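PDB 6DF3: interleukin-20 receptor subunit beta from Homo sapiens, which pairs with IL20RA to form a receptor for the cytokines IL19, IL20 and IL24, and with IL22RA1 to form one for IL20 and IL24. Local coordinates for residues Met14-Pro22 against Gly60-Ile69; Gln128-Trp136 against His145-Gly153. The protein carries 1 engineered substitution. All coordinates share one frame; numbering follows the deposited sequence.

Contact 1 (Met14-Pro22 against Gly60-Ile69); sequences MKHLLMWSP and GPECDVTDDI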
ATOM      1  N   MET C  14       9.612 -15.332  -3.422  1.00 52.63           N
ATOM      2  CA  MET C  14       9.621 -14.200  -2.428  1.00 51.54           C
ATOM      3  C   MET C  14       9.596 -14.557  -0.981  1.00 50.42           C
ATOM      4  O   MET C  14       9.410 -13.685  -0.159  1.00 50.92           O
ATOM      5  CB  MET C  14       8.526 -13.170  -2.740  1.00 48.88           C
ATOM      6  CG  MET C  14       8.703 -12.564  -4.105  1.00 50.35           C
ATOM      7  SD  MET C  14      10.160 -11.420  -4.313  1.00 57.00           S
ATOM      8  CE  MET C  14       9.486  -9.950  -3.512  1.00 53.58           C
ATOM      9  N   LYS C  15       9.855 -15.816  -0.627  1.00 51.59           N
ATOM     10  CA  LYS C  15      10.152 -16.192   0.768  1.00 51.55           C
ATOM     11  C   LYS C  15      11.674 -16.338   0.968  1.00 50.87           C
ATOM     12  O   LYS C  15      12.307 -17.195   0.311  1.00 50.74           O
ATOM     13  CB  LYS C  15       9.489 -17.525   1.086  1.00 57.58           C
ATOM     14  CG  LYS C  15       9.629 -17.862   2.547  1.00 61.29           C
ATOM     15  CD  LYS C  15       9.101 -19.258   2.850  1.00 70.27           C
ATOM     16  CE  LYS C  15       9.213 -19.527   4.345  1.00 79.04           C
ATOM     17  NZ  LYS C  15       9.284 -20.982   4.636  1.00 88.21           N
ATOM     18  N   HIS C  16      12.281 -15.539   1.846  1.00 48.25           N
ATOM     19  CA  HIS C  16      13.730 -15.582   2.009  1.00 47.26           C
ATOM     20  C   HIS C  16      14.168 -16.197   3.318  1.00 48.58           C
ATOM     21  O   HIS C  16      13.927 -15.642   4.401  1.00 44.63           O
ATOM     22  CB  HIS C  16      14.347 -14.202   1.856  1.00 44.47           C
ATOM     23  CG  HIS C  16      13.595 -13.308   0.948  1.00 43.51           C
ATOM     24  ND1 HIS C  16      13.387 -13.605  -0.384  1.00 42.89           N
ATOM     25  CD2 HIS C  16      13.023 -12.079   1.169  1.00 42.48           C
ATOM     26  CE1 HIS C  16      12.625 -12.648  -0.921  1.00 48.06           C
ATOM     27  NE2 HIS C  16      12.398 -11.701  -0.000  1.00 44.43           N
ATOM     28  N   LEU C  17      14.894 -17.312   3.189  1.00 51.51           N
ATOM     29  CA  LEU C  17      15.414 -18.090   4.309  1.00 55.57           C
ATOM     30  C   LEU C  17      16.920 -17.902   4.463  1.00 52.73           C
ATOM     31  O   LEU C  17      17.648 -18.276   3.586  1.00 50.35           O
ATOM     32  CB  LEU C  17      15.140 -19.586   4.055  1.00 59.52           C
ATOM     33  CG  LEU C  17      14.157 -20.397   4.863  1.00 67.50           C
ATOM     34  CD1 LEU C  17      14.317 -21.932   4.618  1.00 70.49           C
ATOM     35  CD2 LEU C  17      14.312 -20.104   6.343  1.00 67.46           C
ATOM     36  N   LEU C  18      17.387 -17.330   5.561  1.00 52.52           N
ATOM     37  CA  LEU C  18      18.820 -17.302   5.864  1.00 52.42           C
ATOM     38  C   LEU C  18      19.158 -18.606   6.562  1.00 57.74           C
ATOM     39  O   LEU C  18      18.302 -19.105   7.306  1.00 62.79           O
ATOM     40  CB  LEU C  18      19.172 -16.109   6.745  1.00 52.68           C
ATOM     41  CG  LEU C  18      20.637 -15.984   7.209  1.00 52.09           C
ATOM     42  CD1 LEU C  18      21.480 -15.704   5.993  1.00 51.71           C
ATOM     43  CD2 LEU C  18      20.774 -14.886   8.242  1.00 51.78           C
ATOM     44  N   MET C  19      20.345 -19.186   6.290  1.00 57.23           N
ATOM     45  CA  MET C  19      20.731 -20.596   6.725  1.00 63.04           C
ATOM     46  C   MET C  19      22.190 -20.601   7.001  1.00 61.45           C
ATOM     47  O   MET C  19      22.911 -19.825   6.409  1.00 57.12           O
ATOM     48  CB  MET C  19      20.498 -21.709   5.690  1.00 64.68           C
ATOM     49  CG  MET C  19      19.035 -21.822   5.246  1.00 69.85           C
ATOM     50  SD  MET C  19      18.643 -22.923   3.837  1.00 74.44           S
ATOM     51  CE  MET C  19      20.114 -22.729   2.821  1.00 76.16           C
ATOM     52  N   TRP C  20      22.588 -21.437   7.942  1.00 61.54           N
ATOM     53  CA  TRP C  20      23.976 -21.547   8.346  1.00 64.63           C
ATOM     54  C   TRP C  20      24.180 -22.963   8.896  1.00 68.02           C
ATOM     55  O   TRP C  20      23.211 -23.654   9.164  1.00 66.74           O
ATOM     56  CB  TRP C  20      24.334 -20.427   9.347  1.00 62.76           C
ATOM     57  CG  TRP C  20      23.413 -20.344  10.542  1.00 64.98           C
ATOM     58  CD1 TRP C  20      23.560 -21.005  11.689  1.00 69.06           C
ATOM     59  CD2 TRP C  20      22.219 -19.556  10.689  1.00 63.61           C
ATOM     60  NE1 TRP C  20      22.551 -20.710  12.556  1.00 70.39           N
ATOM     61  CE2 TRP C  20      21.707 -19.817  11.972  1.00 67.88           C
ATOM     62  CE3 TRP C  20      21.543 -18.663   9.873  1.00 61.55           C
ATOM     63  CZ2 TRP C  20      20.529 -19.216  12.470  1.00 67.65           C
ATOM     64  CZ3 TRP C  20      20.358 -18.069  10.348  1.00 62.45           C
ATOM     65  CH2 TRP C  20      19.873 -18.342  11.649  1.00 65.43           C
ATOM     66  N   SER C  21      25.432 -23.396   9.045  1.00 73.18           N
ATOM     67  CA  SER C  21      25.723 -24.655   9.719  1.00 79.13           C
ATOM     68  C   SER C  21      25.586 -24.455  11.236  1.00 80.27           C
ATOM     69  O   SER C  21      25.961 -23.421  11.747  1.00 78.33           O
ATOM     70  CB  SER C  21      27.151 -25.136   9.462  1.00 82.80           C
ATOM     71  OG  SER C  21      27.451 -25.085   8.103  1.00 82.23           O
ATOM     72  N   PRO C  22      25.076 -25.470  11.946  1.00 83.47           N
ATOM     73  CA  PRO C  22      24.928 -25.290  13.371  1.00 86.23           C
ATOM     74  C   PRO C  22      26.262 -25.277  14.088  1.00 88.92           C
ATOM     75  O   PRO C  22      27.183 -25.991  13.699  1.00 92.61           O
ATOM     76  CB  PRO C  22      24.119 -26.523  13.790  1.00 89.65           C
ATOM     77  CG  PRO C  22      24.468 -27.551  12.773  1.00 91.10           C
ATOM     78  CD  PRO C  22      24.513 -26.768  11.504  1.00 85.39           C
ATOM     79  N   GLY C  60      16.665 -22.968  15.672  1.00 96.48           N
ATOM     80  CA  GLY C  60      17.106 -23.826  14.548  1.00 97.07           C
ATOM     81  C   GLY C  60      18.215 -23.123  13.785  1.00 93.85           C
ATOM     82  O   GLY C  60      18.446 -21.949  14.044  1.00 86.77           O
ATOM     83  N   PRO C  61      18.869 -23.810  12.811  1.00 93.56           N
ATOM     84  CA  PRO C  61      19.958 -23.180  12.061  1.00 88.03           C
ATOM     85  C   PRO C  61      19.425 -22.320  10.851  1.00 82.88           C
ATOM     86  O   PRO C  61      20.042 -22.266   9.795  1.00 75.56           O
ATOM     87  CB  PRO C  61      20.781 -24.396  11.627  1.00 90.30           C
ATOM     88  CG  PRO C  61      19.733 -25.450  11.369  1.00 93.61           C
ATOM     89  CD  PRO C  61      18.491 -25.092  12.173  1.00 94.68           C
ATOM     90  N   GLU C  62      18.300 -21.623  11.030  1.00 80.88           N
ATOM     91  CA  GLU C  62      17.740 -20.802   9.987  1.00 79.81           C
ATOM     92  C   GLU C  62      16.830 -19.674  10.527  1.00 74.35           C
ATOM     93  O   GLU C  62      16.573 -19.568  11.720  1.00 73.03           O
ATOM     94  CB  GLU C  62      17.057 -21.697   8.933  1.00 81.77           C
ATOM     95  CG  GLU C  62      15.767 -22.305   9.408  1.00 90.53           C
ATOM     96  CD  GLU C  62      15.253 -23.426   8.508  1.00 95.48           C
ATOM     97  OE1 GLU C  62      16.039 -24.326   8.130  1.00101.85           O
ATOM     98  OE2 GLU C  62      14.038 -23.428   8.209  1.00 99.00           O
ATOM     99  N   CYS C  63      16.409 -18.795   9.623  1.00 70.21           N
ATOM    100  CA  CYS C  63      15.561 -17.648   9.945  1.00 64.27           C
ATOM    101  C   CYS C  63      14.850 -17.204   8.686  1.00 58.86           C
ATOM    102  O   CYS C  63      15.496 -16.849   7.696  1.00 51.79           O
ATOM    103  CB  CYS C  63      16.401 -16.467  10.425  1.00 69.23           C
ATOM    104  SG  CYS C  63      15.455 -14.937  10.869  1.00 71.74           S
ATOM    105  N   ASP C  64      13.529 -17.183   8.742  1.00 56.22           N
ATOM    106  CA  ASP C  64      12.736 -16.523   7.759  1.00 55.14           C
ATOM    107  C   ASP C  64      12.832 -14.969   7.880  1.00 55.66           C
ATOM    108  O   ASP C  64      12.121 -14.363   8.684  1.00 57.81           O
ATOM    109  CB  ASP C  64      11.289 -17.013   7.846  1.00 58.32           C
ATOM    110  CG  ASP C  64      10.461 -16.555   6.678  1.00 59.24           C
ATOM    111  OD1 ASP C  64      10.895 -15.595   5.990  1.00 51.40           O
ATOM    112  OD2 ASP C  64       9.384 -17.151   6.424  1.00 64.39           O
ATOM    113  N   VAL C  65      13.644 -14.329   7.023  1.00 48.99           N
ATOM    114  CA  VAL C  65      13.859 -12.899   7.037  1.00 47.95           C
ATOM    115  C   VAL C  65      12.963 -12.199   6.022  1.00 46.82           C
ATOM    116  O   VAL C  65      13.199 -11.076   5.622  1.00 45.11           O
ATOM    117  CB  VAL C  65      15.353 -12.544   6.733  1.00 48.54           C
ATOM    118  CG1 VAL C  65      16.295 -13.220   7.725  1.00 49.93           C
ATOM    119  CG2 VAL C  65      15.796 -12.987   5.368  1.00 48.46           C
ATOM    120  N   THR C  66      11.943 -12.877   5.544  1.00 47.15           N
ATOM    121  CA  THR C  66      11.051 -12.292   4.551  1.00 46.73           C
ATOM    122  C   THR C  66      10.561 -10.905   4.959  1.00 45.87           C
ATOM    123  O   THR C  66      10.612  -9.980   4.184  1.00 46.79           O
ATOM    124  CB  THR C  66       9.893 -13.251   4.304  1.00 50.66           C
ATOM    125  OG1 THR C  66      10.419 -14.535   3.839  1.00 50.04           O
ATOM    126  CG2 THR C  66       8.858 -12.632   3.299  1.00 49.03           C
ATOM    127  N   ASP C  67      10.096 -10.780   6.179  1.00 47.79           N
ATOM    128  CA  ASP C  67       9.541  -9.523   6.666  1.00 50.18           C
ATOM    129  C   ASP C  67      10.552  -8.396   6.888  1.00 50.12           C
ATOM    130  O   ASP C  67      10.136  -7.287   6.967  1.00 44.77           O
ATOM    131  CB  ASP C  67       8.734  -9.747   7.913  1.00 53.61           C
ATOM    132  CG  ASP C  67       7.545 -10.658   7.669  1.00 60.90           C
ATOM    133  OD1 ASP C  67       7.117 -10.920   6.498  1.00 63.15           O
ATOM    134  OD2 ASP C  67       7.115 -11.178   8.668  1.00 61.44           O
ATOM    135  N   ASP C  68      11.848  -8.693   6.890  1.00 48.48           N
ATOM    136  CA  ASP C  68      12.869  -7.695   7.005  1.00 47.34           C
ATOM    137  C   ASP C  68      13.325  -7.184   5.645  1.00 47.80           C
ATOM    138  O   ASP C  68      13.858  -6.123   5.557  1.00 44.02           O
ATOM    139  CB  ASP C  68      14.083  -8.309   7.691  1.00 48.11           C
ATOM    140  CG  ASP C  68      13.732  -8.978   9.029  1.00 55.60           C
ATOM    141  OD1 ASP C  68      13.061  -8.349   9.891  1.00 53.82           O
ATOM    142  OD2 ASP C  68      14.138 -10.148   9.246  1.00 61.84           O
ATOM    143  N   ILE C  69      13.212  -7.986   4.583  1.00 46.18           N
ATOM    144  CA  ILE C  69      13.638  -7.553   3.272  1.00 44.24           C
ATOM    145  C   ILE C  69      12.452  -6.831   2.629  1.00 45.70           C
ATOM    146  O   ILE C  69      11.490  -7.500   2.228  1.00 45.58           O
ATOM    147  CB  ILE C  69      14.088  -8.762   2.402  1.00 46.24           C
ATOM    148  CG1 ILE C  69      15.142  -9.660   3.105  1.00 46.46           C
ATOM    149  CG2 ILE C  69      14.656  -8.285   1.082  1.00 46.73           C
ATOM    150  CD1 ILE C  69      16.228  -8.950   3.802  1.00 46.17           C
TER
HETATM  151  O   HOH W   1      10.649  -9.458   0.232  1.00 47.16           O
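Leu-18 and Cys-63 bond to each other twice, Leu-18 N to Cys-63 O at 2.9 Å and Cys-63 N to Leu-18 O at 3.0 Å, at the middle of an antiparallel strand pair in the three-stranded sheet of the first fibronectin type III domain. Strand 8-12 flanks 15-19 on its other edge. Further along, Val-65 N donates to His-16 O at 2.9 Å. There the chain turns off, and a side chain takes over from the backbone: His-16 N donates to Thr-66 OG1 (2.9 Å). Asp-64 OD1 accepts from Thr-66 N in an Asx turn, which probably helps to set the position of Thr-66. His-16 ND1 is hydrogen-bonded to Ser-11 OG, while a water bridges His-16 NE2 and Ile-69 O.

Outward, Lys-15 crosses Asp-64 at about a right angle; its NZ stays 4.2 Å from Asp-64 OD2, too far for a salt bridge. On the buried face Cys-63 is disulfide-bonded to Cys-55, and Leu-18 CB touches Val-65 CG1. CG of Trp-20 stands between its backbone N and carbonyl carbon (chi1 53°), folding the indole over the Pro-61–Glu-62 peptide; Pro-61 O sits over the centre of one face, 3.6 Å above the ring plane.

Contact 2 (Gln128-Trp136 against His145-Gly153); sequences QFEFLVAYW and HVKMVRSGG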
ATOM      1  N   GLN C 128       2.595 -10.576  -3.118  1.00 56.44           N
ATOM      2  CA  GLN C 128       3.605 -10.234  -4.040  1.00 57.87           C
ATOM      3  C   GLN C 128       3.283 -10.666  -5.482  1.00 55.06           C
ATOM      4  O   GLN C 128       3.892 -10.093  -6.381  1.00 59.61           O
ATOM      5  CB  GLN C 128       4.987 -10.766  -3.601  1.00 56.86           C
ATOM      6  CG  GLN C 128       5.448 -10.208  -2.237  1.00 56.79           C
ATOM      7  CD  GLN C 128       6.026  -8.770  -2.336  1.00 58.87           C
ATOM      8  OE1 GLN C 128       6.028  -8.116  -3.433  1.00 63.94           O
ATOM      9  NE2 GLN C 128       6.529  -8.274  -1.203  1.00 52.71           N
ATOM     10  N   PHE C 129       2.314 -11.549  -5.715  1.00 56.41           N
ATOM     11  CA  PHE C 129       2.141 -12.178  -7.035  1.00 65.30           C
ATOM     12  C   PHE C 129       0.842 -11.929  -7.745  1.00 69.04           C
ATOM     13  O   PHE C 129      -0.253 -12.209  -7.185  1.00 71.84           O
ATOM     14  CB  PHE C 129       2.217 -13.722  -6.920  1.00 65.75           C
ATOM     15  CG  PHE C 129       3.577 -14.253  -6.508  1.00 64.08           C
ATOM     16  CD1 PHE C 129       3.941 -14.296  -5.142  1.00 64.59           C
ATOM     17  CD2 PHE C 129       4.441 -14.782  -7.452  1.00 67.02           C
ATOM     18  CE1 PHE C 129       5.180 -14.799  -4.736  1.00 64.50           C
ATOM     19  CE2 PHE C 129       5.676 -15.307  -7.053  1.00 69.37           C
ATOM     20  CZ  PHE C 129       6.043 -15.303  -5.691  1.00 63.49           C
ATOM     21  N   GLU C 130       0.984 -11.594  -9.031  1.00 72.35           N
ATOM     22  CA  GLU C 130      -0.125 -11.641 -10.002  1.00 79.77           C
ATOM     23  C   GLU C 130       0.096 -12.814 -11.019  1.00 79.02           C
ATOM     24  O   GLU C 130       1.274 -13.169 -11.373  1.00 72.60           O
ATOM     25  CB  GLU C 130      -0.243 -10.305 -10.751  1.00 85.86           C
ATOM     26  CG  GLU C 130      -0.764  -9.137  -9.915  1.00 95.29           C
ATOM     27  CD  GLU C 130      -0.578  -7.778 -10.615  1.00102.02           C
ATOM     28  OE1 GLU C 130      -1.311  -7.544 -11.609  1.00 99.60           O
ATOM     29  OE2 GLU C 130       0.321  -6.968 -10.196  1.00100.28           O
ATOM     30  N   PHE C 131      -1.034 -13.398 -11.457  1.00 75.90           N
ATOM     31  CA  PHE C 131      -1.062 -14.581 -12.366  1.00 77.34           C
ATOM     32  C   PHE C 131      -1.570 -14.186 -13.747  1.00 79.18           C
ATOM     33  O   PHE C 131      -2.626 -13.531 -13.882  1.00 78.66           O
ATOM     34  CB  PHE C 131      -1.944 -15.728 -11.842  1.00 76.63           C
ATOM     35  CG  PHE C 131      -1.490 -16.290 -10.531  1.00 76.79           C
ATOM     36  CD1 PHE C 131      -1.881 -15.698  -9.332  1.00 76.69           C
ATOM     37  CD2 PHE C 131      -0.626 -17.412 -10.478  1.00 78.00           C
ATOM     38  CE1 PHE C 131      -1.458 -16.215  -8.104  1.00 77.50           C
ATOM     39  CE2 PHE C 131      -0.206 -17.949  -9.252  1.00 75.75           C
ATOM     40  CZ  PHE C 131      -0.608 -17.344  -8.066  1.00 76.94           C
ATOM     41  N   LEU C 132      -0.775 -14.568 -14.739  1.00 78.49           N
ATOM     42  CA  LEU C 132      -1.134 -14.570 -16.142  1.00 80.86           C
ATOM     43  C   LEU C 132      -1.571 -15.957 -16.546  1.00 80.94           C
ATOM     44  O   LEU C 132      -0.883 -16.930 -16.311  1.00 81.64           O
ATOM     45  CB  LEU C 132       0.087 -14.245 -16.962  1.00 81.38           C
ATOM     46  CG  LEU C 132      -0.131 -13.355 -18.151  1.00 86.41           C
ATOM     47  CD1 LEU C 132       0.523 -12.033 -17.788  1.00 86.06           C
ATOM     48  CD2 LEU C 132       0.435 -13.969 -19.449  1.00 88.62           C
ATOM     49  N   VAL C 133      -2.716 -16.055 -17.181  1.00 83.87           N
ATOM     50  CA  VAL C 133      -3.233 -17.343 -17.642  1.00 85.35           C
ATOM     51  C   VAL C 133      -3.487 -17.198 -19.124  1.00 88.53           C
ATOM     52  O   VAL C 133      -4.209 -16.305 -19.539  1.00 91.22           O
ATOM     53  CB  VAL C 133      -4.508 -17.776 -16.887  1.00 85.09           C
ATOM     54  CG1 VAL C 133      -4.946 -19.173 -17.304  1.00 87.05           C
ATOM     55  CG2 VAL C 133      -4.244 -17.758 -15.386  1.00 82.20           C
ATOM     56  N   ALA C 134      -2.837 -18.046 -19.911  1.00 90.87           N
ATOM     57  CA  ALA C 134      -3.055 -18.116 -21.357  1.00 94.77           C
ATOM     58  C   ALA C 134      -3.947 -19.288 -21.581  1.00 95.34           C
ATOM     59  O   ALA C 134      -3.734 -20.359 -20.974  1.00 91.26           O
ATOM     60  CB  ALA C 134      -1.752 -18.309 -22.122  1.00 96.82           C
ATOM     61  N   TYR C 135      -4.975 -19.060 -22.409  1.00 98.26           N
ATOM     62  CA  TYR C 135      -5.839 -20.127 -22.856  1.00101.80           C
ATOM     63  C   TYR C 135      -6.339 -19.940 -24.300  1.00106.43           C
ATOM     64  O   TYR C 135      -6.455 -18.809 -24.808  1.00105.92           O
ATOM     65  CB  TYR C 135      -7.012 -20.317 -21.884  1.00102.14           C
ATOM     66  CG  TYR C 135      -8.027 -19.174 -21.757  1.00104.03           C
ATOM     67  CD1 TYR C 135      -9.182 -19.063 -22.588  1.00108.68           C
ATOM     68  CD2 TYR C 135      -7.859 -18.242 -20.755  1.00101.58           C
ATOM     69  CE1 TYR C 135     -10.081 -18.002 -22.407  1.00109.93           C
ATOM     70  CE2 TYR C 135      -8.739 -17.210 -20.569  1.00102.83           C
ATOM     71  CZ  TYR C 135      -9.831 -17.082 -21.363  1.00105.71           C
ATOM     72  OH  TYR C 135     -10.580 -15.991 -20.995  1.00104.96           O
ATOM     73  N   TRP C 136      -6.645 -21.072 -24.931  1.00110.48           N
ATOM     74  CA  TRP C 136      -6.998 -21.119 -26.352  1.00116.57           C
ATOM     75  C   TRP C 136      -7.797 -22.385 -26.675  1.00122.02           C
ATOM     76  O   TRP C 136      -7.699 -23.407 -25.982  1.00121.12           O
ATOM     77  CB  TRP C 136      -5.732 -21.041 -27.237  1.00116.82           C
ATOM     78  CG  TRP C 136      -4.753 -22.232 -27.104  1.00115.96           C
ATOM     79  CD1 TRP C 136      -4.780 -23.410 -27.820  1.00119.58           C
ATOM     80  CD2 TRP C 136      -3.620 -22.331 -26.225  1.00110.61           C
ATOM     81  NE1 TRP C 136      -3.753 -24.235 -27.425  1.00117.79           N
ATOM     82  CE2 TRP C 136      -3.022 -23.596 -26.454  1.00111.56           C
ATOM     83  CE3 TRP C 136      -3.059 -21.475 -25.259  1.00106.86           C
ATOM     84  CZ2 TRP C 136      -1.906 -24.031 -25.761  1.00108.50           C
ATOM     85  CZ3 TRP C 136      -1.939 -21.903 -24.556  1.00103.84           C
ATOM     86  CH2 TRP C 136      -1.371 -23.179 -24.811  1.00106.07           C
ATOM     87  N   HIS C 145      -5.974 -16.155 -25.633  1.00128.93           N
ATOM     88  CA  HIS C 145      -6.331 -15.019 -24.772  1.00125.77           C
ATOM     89  C   HIS C 145      -5.543 -15.073 -23.454  1.00118.09           C
ATOM     90  O   HIS C 145      -4.750 -15.982 -23.217  1.00112.63           O
ATOM     91  CB  HIS C 145      -7.841 -14.983 -24.517  1.00127.72           C
ATOM     92  CG  HIS C 145      -8.658 -15.168 -25.751  1.00130.89           C
ATOM     93  ND1 HIS C 145      -9.244 -16.371 -26.073  1.00133.37           N
ATOM     94  CD2 HIS C 145      -8.945 -14.320 -26.764  1.00134.74           C
ATOM     95  CE1 HIS C 145      -9.885 -16.250 -27.225  1.00138.27           C
ATOM     96  NE2 HIS C 145      -9.720 -15.014 -27.664  1.00139.53           N
ATOM     97  N   VAL C 146      -5.766 -14.068 -22.619  1.00116.55           N
ATOM     98  CA  VAL C 146      -5.000 -13.858 -21.405  1.00112.61           C
ATOM     99  C   VAL C 146      -5.905 -13.232 -20.333  1.00109.59           C
ATOM    100  O   VAL C 146      -6.279 -12.071 -20.471  1.00112.98           O
ATOM    101  CB  VAL C 146      -3.757 -12.963 -21.708  1.00109.64           C
ATOM    102  CG1 VAL C 146      -3.264 -12.220 -20.470  1.00106.45           C
ATOM    103  CG2 VAL C 146      -2.645 -13.802 -22.334  1.00108.36           C
ATOM    104  N   LYS C 147      -6.238 -14.001 -19.286  1.00104.44           N
ATOM    105  CA  LYS C 147      -6.879 -13.464 -18.069  1.00100.18           C
ATOM    106  C   LYS C 147      -5.900 -13.316 -16.896  1.00 94.27           C
ATOM    107  O   LYS C 147      -5.329 -14.292 -16.410  1.00 88.26           O
ATOM    108  CB  LYS C 147      -8.066 -14.347 -17.651  1.00101.80           C
ATOM    109  CG  LYS C 147      -8.999 -13.687 -16.635  1.00102.43           C
ATOM    110  CD  LYS C 147     -10.269 -14.492 -16.375  1.00106.88           C
ATOM    111  CE  LYS C 147     -11.542 -13.640 -16.506  1.00111.74           C
ATOM    112  NZ  LYS C 147     -11.594 -12.503 -15.520  1.00111.24           N
ATOM    113  N   MET C 148      -5.721 -12.083 -16.447  1.00 94.64           N
ATOM    114  CA  MET C 148      -5.010 -11.780 -15.208  1.00 93.01           C
ATOM    115  C   MET C 148      -5.890 -12.201 -14.050  1.00 91.99           C
ATOM    116  O   MET C 148      -7.070 -11.772 -13.989  1.00 93.09           O
ATOM    117  CB  MET C 148      -4.714 -10.285 -15.072  1.00 96.58           C
ATOM    118  CG  MET C 148      -3.880  -9.697 -16.200  1.00104.11           C
ATOM    119  SD  MET C 148      -2.261 -10.483 -16.429  1.00121.59           S
ATOM    120  CE  MET C 148      -1.461  -9.248 -17.479  1.00118.73           C
ATOM    121  N   VAL C 149      -5.341 -13.057 -13.170  1.00 85.01           N
ATOM    122  CA  VAL C 149      -6.015 -13.526 -11.947  1.00 84.46           C
ATOM    123  C   VAL C 149      -5.267 -13.056 -10.695  1.00 84.22           C
ATOM    124  O   VAL C 149      -4.055 -13.348 -10.495  1.00 76.40           O
ATOM    125  CB  VAL C 149      -6.158 -15.063 -11.883  1.00 84.95           C
ATOM    126  CG1 VAL C 149      -6.915 -15.462 -10.623  1.00 86.76           C
ATOM    127  CG2 VAL C 149      -6.899 -15.628 -13.079  1.00 88.77           C
ATOM    128  N   ARG C 150      -5.981 -12.361  -9.816  1.00 89.71           N
ATOM    129  CA  ARG C 150      -5.307 -11.641  -8.740  1.00 89.89           C
ATOM    130  C   ARG C 150      -4.736 -12.640  -7.740  1.00 86.41           C
ATOM    131  O   ARG C 150      -3.559 -12.564  -7.434  1.00 80.76           O
ATOM    132  CB  ARG C 150      -6.223 -10.609  -8.070  1.00 96.15           C
ATOM    133  CG  ARG C 150      -5.480  -9.508  -7.290  1.00 99.85           C
ATOM    134  CD  ARG C 150      -6.155  -8.111  -7.365  1.00109.94           C
ATOM    135  NE  ARG C 150      -7.636  -8.126  -7.446  1.00119.07           N
ATOM    136  CZ  ARG C 150      -8.481  -8.428  -6.448  1.00123.77           C
ATOM    137  NH1 ARG C 150      -8.050  -8.737  -5.223  1.00124.68           N
ATOM    138  NH2 ARG C 150      -9.782  -8.428  -6.678  1.00129.31           N
ATOM    139  N   SER C 151      -5.543 -13.618  -7.328  1.00 87.93           N
ATOM    140  CA  SER C 151      -5.212 -14.471  -6.204  1.00 88.56           C
ATOM    141  C   SER C 151      -5.528 -15.952  -6.352  1.00 88.94           C
ATOM    142  O   SER C 151      -6.609 -16.381  -6.899  1.00 81.30           O
ATOM    143  CB  SER C 151      -5.923 -13.939  -4.971  1.00 95.94           C
ATOM    144  OG  SER C 151      -5.202 -12.789  -4.512  1.00104.67           O
ATOM    145  N   GLY C 152      -4.576 -16.721  -5.800  1.00 82.14           N
ATOM    146  CA  GLY C 152      -4.671 -18.162  -5.714  1.00 83.16           C
ATOM    147  C   GLY C 152      -5.714 -18.566  -4.708  1.00 84.59           C
ATOM    148  O   GLY C 152      -6.279 -17.719  -4.039  1.00 89.11           O
ATOM    149  N   GLY C 153      -5.983 -19.866  -4.618  1.00 86.80           N
ATOM    150  CA  GLY C 153      -6.916 -20.416  -3.638  1.00 89.08           C
ATOM    151  C   GLY C 153      -8.374 -20.309  -3.961  1.00 96.86           C
ATOM    152  O   GLY C 153      -9.187 -20.891  -3.238  1.00109.95           O
TER
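Phe-131 and Val-149 form the hydrogen-bonded pair at one end of a beta hairpin, strands 130-136 and 145-149, in the second fibronectin type III domain. Val-149 N to Phe-131 O is short, 2.8 Å, and fairly straight (164° at the hydrogen); Val-149 O accepts from Phe-131 N in return. At the other end Tyr-135 and His-145 exchange a second pair of bonds, His-145 N reaching Tyr-135 O at 2.8 Å. Between them the ladder is slacker: Lys-147 N to Val-133 O is 3.1 Å and bent, and the return bond from Val-133 N is weak. CA-H...O contacts fill in, such as Met-148 CA to Phe-131 O.

Apolar packing differs on the two faces. On one, Leu-132 and Met-148 run alongside each other, with Leu-132 CD1 an unusually tight 3.4 Å from Met-148 CE; Val-146 CG1 touches Leu-132 CG. On the other, Val-133 CG2 meets Val-149 CG2, and Leu-122 of strand 117-122 packs on both valines and on Phe-131.

Among the rings, Val-149 O lies in the plane of the Phe-131 ring at its edge, 3.4 Å from Phe-131 CD1. Tyr-135 CG stands between backbone N and carbonyl carbon (chi1 65°), putting the ring beside strand 145-149: His-145 CB lies over one face, Lys-147 CB at the edge, and the imidazole plane is turned by 55°. His-145 ND1 is buried here without a polar partner.

The hairpin thus turns Val-133, Val-149 and Phe-131 toward the domain core, while Lys-147 NZ bonds to the backbone of another protein's chain and Arg-150 packs on a polar side chain of it.

From the N terminus, the chain runs through strand 15-19, and contact 1 closes when it returns 38 residues later at 60-69, having passed through strand 31-37, the short helix 39-44 and strand 50-51; this joins strand 15-19 to strand 62-64 in the first domain. Only after that domain is complete does contact 2 open, a local hairpin joining 130-137 to 145-149 in the second. The two loops therefore stand in series, neither nesting nor crossing, with contact centres about 29 Å apart. Met-14 of contact 1 bridges the two domains by packing on Gln-128 and Phe-129 of contact 2, with Met-14 CE 3.8 Å from Gln-128 CD.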